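Side-chain contacts in Ribose/Galactose Isomerase (Vibrio parahaemolyticus, PDB 3ONO), which probably interconverts aldose and ketose sugars, most likely as their phosphates: residues E24-A29 with H34-V39; E194-H199 with E207-L212. One frame throughout, in Å; residues are numbered along the deposited sequence. Where two conformers were deposited one is given.

Interaction 1: residues E24-A29 with H34-V39; sequences ELNSVA and HDVFNV
L25 opens the contact by laying CD2 against CG1 of V36, 3.7 Å away, at the return of a beta-alpha-beta crossover: helix 18-31 leads from strand 5-8 back to strand 35-38, the outermost strand of the parallel sheet on this side. Helix and strand segments run almost antiparallel, at 172°, with axes 8.7 Å apart. With CG anti to the backbone N (chi1 -173°), L25 lies over the sheet, touching L8 of strand 5-8, and F133 of helix 125-136 also packs on it. One residue on, N26 brings its amide oxygen alongside the same valine, OD1 3.5 Å from V36 CB. N26 OD1 also accepts a hydrogen bond of 2.8 Å from a water O, which donates a longer one to V36 O, so the solvent-facing margin is bridged to the strand's backbone. A29 meets the other branch of the valine, CB to V36 CG2 at 3.9 Å; V36 thus spreads its two methyls between L25 and A29. The tight link from helix to strand is closed by H34, whose imidazole is held by F137 O at NE2 and by M4 N at ND1, while its backbone N donates to A29 O at 3.0 Å, with an N-H...O angle of 154°.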
loop_
_atom_site.group_PDB
_atom_site.type_symbol
_atom_site.label_atom_id
_atom_site.label_comp_id
_atom_site.label_asym_id
_atom_site.label_seq_id
_atom_site.Cartn_x
_atom_site.Cartn_y
_atom_site.Cartn_z
ATOM N N GLU A 24 0.300 13.406 17.467
ATOM C CA GLU A 24 0.687 13.776 16.114
ATOM C C GLU A 24 -0.207 14.893 15.585
ATOM O O GLU A 24 0.275 15.806 14.923
ATOM C CB GLU A 24 0.657 12.566 15.173
ATOM C CG GLU A 24 1.605 11.414 15.590
ATOM C CD GLU A 24 3.073 11.749 15.406
ATOM O OE1 GLU A 24 3.385 12.833 14.862
ATOM O OE2 GLU A 24 3.921 10.920 15.810
ATOM N N LEU A 25 -1.508 14.827 15.868
ATOM C CA LEU A 25 -2.429 15.828 15.322
ATOM C C LEU A 25 -2.128 17.205 15.910
ATOM O O LEU A 25 -2.075 18.207 15.198
ATOM C CB LEU A 25 -3.906 15.443 15.559
ATOM C CG LEU A 25 -4.938 16.345 14.874
ATOM C CD1 LEU A 25 -4.729 16.336 13.351
ATOM C CD2 LEU A 25 -6.345 15.860 15.214
ATOM N N ASN A 26 -1.945 17.244 17.224
ATOM C CA ASN A 26 -1.637 18.484 17.907
ATOM C C ASN A 26 -0.323 19.060 17.400
ATOM O O ASN A 26 -0.230 20.253 17.123
ATOM C CB ASN A 26 -1.584 18.244 19.408
ATOM C CG ASN A 26 -2.949 18.336 20.042
ATOM O OD1 ASN A 26 -3.671 19.311 19.827
ATOM N ND2 ASN A 26 -3.332 17.308 20.799
ATOM N N SER A 27 0.679 18.196 17.268
ATOM C CA SER A 27 1.978 18.609 16.751
ATOM C C SER A 27 1.859 19.196 15.344
ATOM O O SER A 27 2.279 20.329 15.090
ATOM C CB SER A 27 2.954 17.428 16.761
ATOM O OG SER A 27 4.189 17.781 16.172
ATOM N N VAL A 28 1.278 18.426 14.427
ATOM C CA VAL A 28 1.213 18.842 13.029
ATOM C C VAL A 28 0.203 19.957 12.793
ATOM O O VAL A 28 0.556 21.036 12.319
ATOM C CB VAL A 28 0.878 17.659 12.095
ATOM C CG1 VAL A 28 0.719 18.156 10.665
ATOM C CG2 VAL A 28 1.965 16.608 12.194
ATOM N N ALA A 29 -1.062 19.694 13.120
ATOM C CA ALA A 29 -2.115 20.639 12.810
ATOM C C ALA A 29 -2.013 21.865 13.698
ATOM O O ALA A 29 -2.264 22.983 13.253
ATOM C CB ALA A 29 -3.510 19.979 12.933
ATOM N N HIS A 34 -3.950 25.460 13.279
ATOM C CA HIS A 34 -5.313 24.966 13.444
ATOM C C HIS A 34 -5.642 24.767 14.923
ATOM O O HIS A 34 -4.742 24.638 15.756
ATOM C CB HIS A 34 -5.501 23.650 12.681
ATOM C CG HIS A 34 -5.172 23.741 11.224
ATOM N ND1 HIS A 34 -5.927 24.478 10.334
ATOM C CD2 HIS A 34 -4.186 23.165 10.493
ATOM C CE1 HIS A 34 -5.412 24.363 9.122
ATOM N NE2 HIS A 34 -4.355 23.571 9.190
ATOM N N ASP A 35 -6.935 24.710 15.232
ATOM C CA ASP A 35 -7.426 24.534 16.596
ATOM C C ASP A 35 -7.941 23.102 16.758
ATOM O O ASP A 35 -8.952 22.734 16.163
ATOM C CB ASP A 35 -8.550 25.546 16.857
ATOM C CG ASP A 35 -8.876 25.710 18.330
ATOM O OD1 ASP A 35 -8.142 25.163 19.179
ATOM O OD2 ASP A 35 -9.869 26.412 18.636
ATOM N N VAL A 36 -7.252 22.297 17.560
ATOM C CA VAL A 36 -7.532 20.867 17.623
ATOM C C VAL A 36 -8.296 20.474 18.880
ATOM O O VAL A 36 -7.939 20.894 19.982
ATOM C CB VAL A 36 -6.214 20.081 17.557
ATOM C CG1 VAL A 36 -6.447 18.581 17.724
ATOM C CG2 VAL A 36 -5.466 20.401 16.250
ATOM N N PHE A 37 -9.350 19.674 18.706
ATOM C CA PHE A 37 -10.192 19.197 19.813
ATOM C C PHE A 37 -10.199 17.676 19.797
ATOM O O PHE A 37 -10.373 17.073 18.744
ATOM C CB PHE A 37 -11.637 19.681 19.637
ATOM C CG PHE A 37 -11.763 21.167 19.556
ATOM C CD1 PHE A 37 -12.113 21.909 20.673
ATOM C CD2 PHE A 37 -11.513 21.826 18.369
ATOM C CE1 PHE A 37 -12.216 23.288 20.600
ATOM C CE2 PHE A 37 -11.622 23.196 18.284
ATOM C CZ PHE A 37 -11.960 23.932 19.404
ATOM N N ASN A 38 -10.015 17.057 20.955
ATOM C CA ASN A 38 -9.947 15.602 21.027
ATOM C C ASN A 38 -11.211 15.197 21.750
ATOM O O ASN A 38 -11.256 15.245 22.979
ATOM C CB ASN A 38 -8.684 15.178 21.793
ATOM C CG ASN A 38 -8.427 13.680 21.756
ATOM O OD1 ASN A 38 -7.694 13.149 22.607
ATOM N ND2 ASN A 38 -8.985 12.992 20.760
ATOM N N VAL A 39 -12.251 14.849 20.987
ATOM C CA VAL A 39 -13.605 14.756 21.547
ATOM C C VAL A 39 -14.129 13.341 21.685
ATOM O O VAL A 39 -15.177 13.134 22.303
ATOM C CB VAL A 39 -14.633 15.553 20.716
ATOM C CG1 VAL A 39 -14.170 16.991 20.552
ATOM C CG2 VAL A 39 -14.831 14.891 19.349
HETATM O O HOH W 1 -5.541 20.004 21.839
#

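Interaction 2: residues E194-H199 with E207-L212; sequences ECFFAH and EYVKSL
F196 carries its CG anti to the backbone N (chi1 175°), while in F197 the CG lies anti to the carbonyl carbon (chi1 -73°), and these two settings bring the ends of the neighbouring rings to V209 and K210. The contact belongs to a helical hairpin near the C-terminus, in which helix 190-199 turns through a short connection into helix 203-212. The two segments cross at -142° with their axes 11.5 Å apart, a spacing that the aromatic side chains bridge.

F196 is the inner of the two rings. Its CE2 lies 3.7 Å from V209 CB, and its CZ is equally close to V209 CG2, so the outer end of the ring rests against the branch point and one methyl of the valine, the two side chains lying alongside one another and pointing opposite ways. I60 of helix 51-63 touches both F196 and V209, and thereby ties this part of the hairpin to the body of the chain.

F197 takes the outer position. One of its faces is covered from within its own helix by F196 CD2, 3.6 Å above the plane and over the ring centre. The far end of F197 touches two side chains, with CZ 3.8 Å from V209 CG1 and CE1 turned to the lysine. V209 serves both rings: CB and CG2 meet F196 alone, while CG1 touches F197 CZ and F196 as well. K210, at the exposed border, contributes its aliphatic chain: extended beyond CG, it passes obliquely by the phenyl group, with CG 3.5 Å and CE 3.8 Å from F197 CE1.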
loop_
_atom_site.group_PDB
_atom_site.type_symbol
_atom_site.label_atom_id
_atom_site.label_comp_id
_atom_site.label_asym_id
_atom_site.label_seq_id
_atom_site.Cartn_x
_atom_site.Cartn_y
_atom_site.Cartn_z
ATOM N N GLU A 194 -17.709 20.160 25.876
ATOM C CA GLU A 194 -16.922 21.378 25.971
ATOM C C GLU A 194 -16.688 21.982 24.591
ATOM O O GLU A 194 -16.781 23.195 24.411
ATOM C CB GLU A 194 -15.588 21.106 26.667
ATOM C CG GLU A 194 -14.794 22.366 26.974
ATOM C CD GLU A 194 -13.438 22.072 27.600
ATOM O OE1 GLU A 194 -13.203 20.908 27.999
ATOM O OE2 GLU A 194 -12.609 23.009 27.688
ATOM N N CYS A 195 -16.380 21.128 23.615
ATOM C CA CYS A 195 -16.190 21.584 22.248
ATOM C C CYS A 195 -17.525 22.070 21.682
ATOM O O CYS A 195 -17.633 23.195 21.202
ATOM C CB CYS A 195 -15.614 20.450 21.383
ATOM S SG CYS A 195 -15.579 20.787 19.602
ATOM N N PHE A 196 -18.550 21.229 21.764
ATOM C CA PHE A 196 -19.830 21.541 21.152
ATOM C C PHE A 196 -20.436 22.851 21.661
ATOM O O PHE A 196 -20.764 23.750 20.887
ATOM C CB PHE A 196 -20.833 20.407 21.385
ATOM C CG PHE A 196 -22.204 20.716 20.879
ATOM C CD1 PHE A 196 -22.455 20.759 19.520
ATOM C CD2 PHE A 196 -23.249 20.996 21.762
ATOM C CE1 PHE A 196 -23.733 21.062 19.043
ATOM C CE2 PHE A 196 -24.521 21.285 21.301
ATOM C CZ PHE A 196 -24.777 21.324 19.952
ATOM N N PHE A 197 -20.601 22.946 22.967
ATOM C CA PHE A 197 -21.293 24.100 23.526
ATOM C C PHE A 197 -20.535 25.415 23.340
ATOM O O PHE A 197 -21.146 26.486 23.240
ATOM C CB PHE A 197 -21.666 23.848 24.984
ATOM C CG PHE A 197 -22.805 22.882 25.145
ATOM C CD1 PHE A 197 -24.045 23.158 24.592
ATOM C CD2 PHE A 197 -22.638 21.698 25.840
ATOM C CE1 PHE A 197 -25.098 22.275 24.735
ATOM C CE2 PHE A 197 -23.679 20.810 25.980
ATOM C CZ PHE A 197 -24.920 21.102 25.427
ATOM N N ALA A 198 -19.216 25.330 23.276
ATOM C CA ALA A 198 -18.375 26.501 23.084
ATOM C C ALA A 198 -18.444 27.038 21.661
ATOM O O ALA A 198 -18.230 28.231 21.428
ATOM C CB ALA A 198 -16.935 26.173 23.444
ATOM N N HIS A 199 -18.725 26.160 20.700
ATOM C CA HIS A 199 -18.572 26.542 19.299
ATOM C C HIS A 199 -19.826 26.354 18.433
ATOM O O HIS A 199 -19.841 26.789 17.281
ATOM C CB HIS A 199 -17.368 25.819 18.689
ATOM C CG HIS A 199 -16.076 26.137 19.372
ATOM N ND1 HIS A 199 -15.423 27.338 19.199
ATOM C CD2 HIS A 199 -15.322 25.419 20.240
ATOM C CE1 HIS A 199 -14.312 27.341 19.917
ATOM N NE2 HIS A 199 -14.229 26.189 20.560
ATOM N N GLU A 207 -30.115 23.204 21.487
ATOM C CA GLU A 207 -31.271 22.936 22.335
ATOM C C GLU A 207 -31.608 21.451 22.360
ATOM O O GLU A 207 -31.950 20.902 23.410
ATOM C CB GLU A 207 -32.478 23.775 21.909
ATOM C CG GLU A 207 -32.378 25.238 22.336
ATOM C CD GLU A 207 -32.178 25.405 23.838
ATOM O OE1 GLU A 207 -33.020 24.899 24.613
ATOM O OE2 GLU A 207 -31.172 26.034 24.240
ATOM N N TYR A 208 -31.492 20.797 21.207
ATOM C CA TYR A 208 -31.750 19.365 21.139
ATOM C C TYR A 208 -30.734 18.600 21.980
ATOM O O TYR A 208 -31.110 17.731 22.766
ATOM C CB TYR A 208 -31.708 18.860 19.692
ATOM C CG TYR A 208 -31.642 17.355 19.599
ATOM C CD1 TYR A 208 -32.712 16.568 20.008
ATOM C CD2 TYR A 208 -30.502 16.717 19.094
ATOM C CE1 TYR A 208 -32.662 15.191 19.935
ATOM C CE2 TYR A 208 -30.443 15.336 19.010
ATOM C CZ TYR A 208 -31.517 14.579 19.428
ATOM O OH TYR A 208 -31.469 13.210 19.361
ATOM N N VAL A 209 -29.450 18.905 21.792
ATOM C CA VAL A 209 -28.393 18.267 22.583
ATOM C C VAL A 209 -28.624 18.488 24.084
ATOM O O VAL A 209 -28.576 17.541 24.869
ATOM C CB VAL A 209 -26.996 18.735 22.167
ATOM C CG1 VAL A 209 -25.945 18.211 23.141
ATOM C CG2 VAL A 209 -26.697 18.271 20.734
ATOM N N LYS A 210 -28.913 19.727 24.474
ATOM C CA LYS A 210 -29.206 20.036 25.881
ATOM C C LYS A 210 -30.314 19.149 26.457
ATOM O O LYS A 210 -30.222 18.683 27.596
ATOM C CB LYS A 210 -29.588 21.512 26.059
ATOM C CG LYS A 210 -28.407 22.463 25.974
ATOM C CD LYS A 210 -28.775 23.908 26.316
ATOM C CE LYS A 210 -27.544 24.811 26.179
ATOM N NZ LYS A 210 -27.703 26.149 26.813
ATOM N N SER A 211 -31.350 18.913 25.662
ATOM C CA SER A 211 -32.480 18.119 26.111
ATOM C C SER A 211 -32.115 16.668 26.421
ATOM O O SER A 211 -32.841 15.981 27.147
ATOM C CB SER A 211 -33.621 18.187 25.090
ATOM O OG SER A 211 -33.420 17.299 24.001
ATOM N N LEU A 212 -31.008 16.187 25.852
ATOM C CA LEU A 212 -30.555 14.826 26.117
ATOM C C LEU A 212 -29.765 14.705 27.430
ATOM O O LEU A 212 -29.615 13.607 27.972
ATOM C CB LEU A 212 -29.692 14.313 24.950
ATOM C CG LEU A 212 -30.359 14.259 23.569
ATOM C CD1 LEU A 212 -29.299 13.894 22.510
ATOM C CD2 LEU A 212 -31.498 13.268 23.551
#

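Interaction 1 is the more buried contact and lies within the alpha/beta body of the chain, joining a crossover helix to an outermost strand; interaction 2, partly buried, joins two C-terminal helices. Their chemistry follows from this. The first combines aliphatic packing with a backbone hydrogen bond and a water bridge, whereas the second rests on phenyl rings against aliphatic carbons. Although their centres are about 21 Å apart, they meet at strand 35-38: F37, pointing away from helix 18-31, packs on helix 190-199, its CZ 3.4 Å from H199 NE2 and the ring planes at about 75°; just past the strand, V39 CG1 lies 3.8 Å from C195 CB.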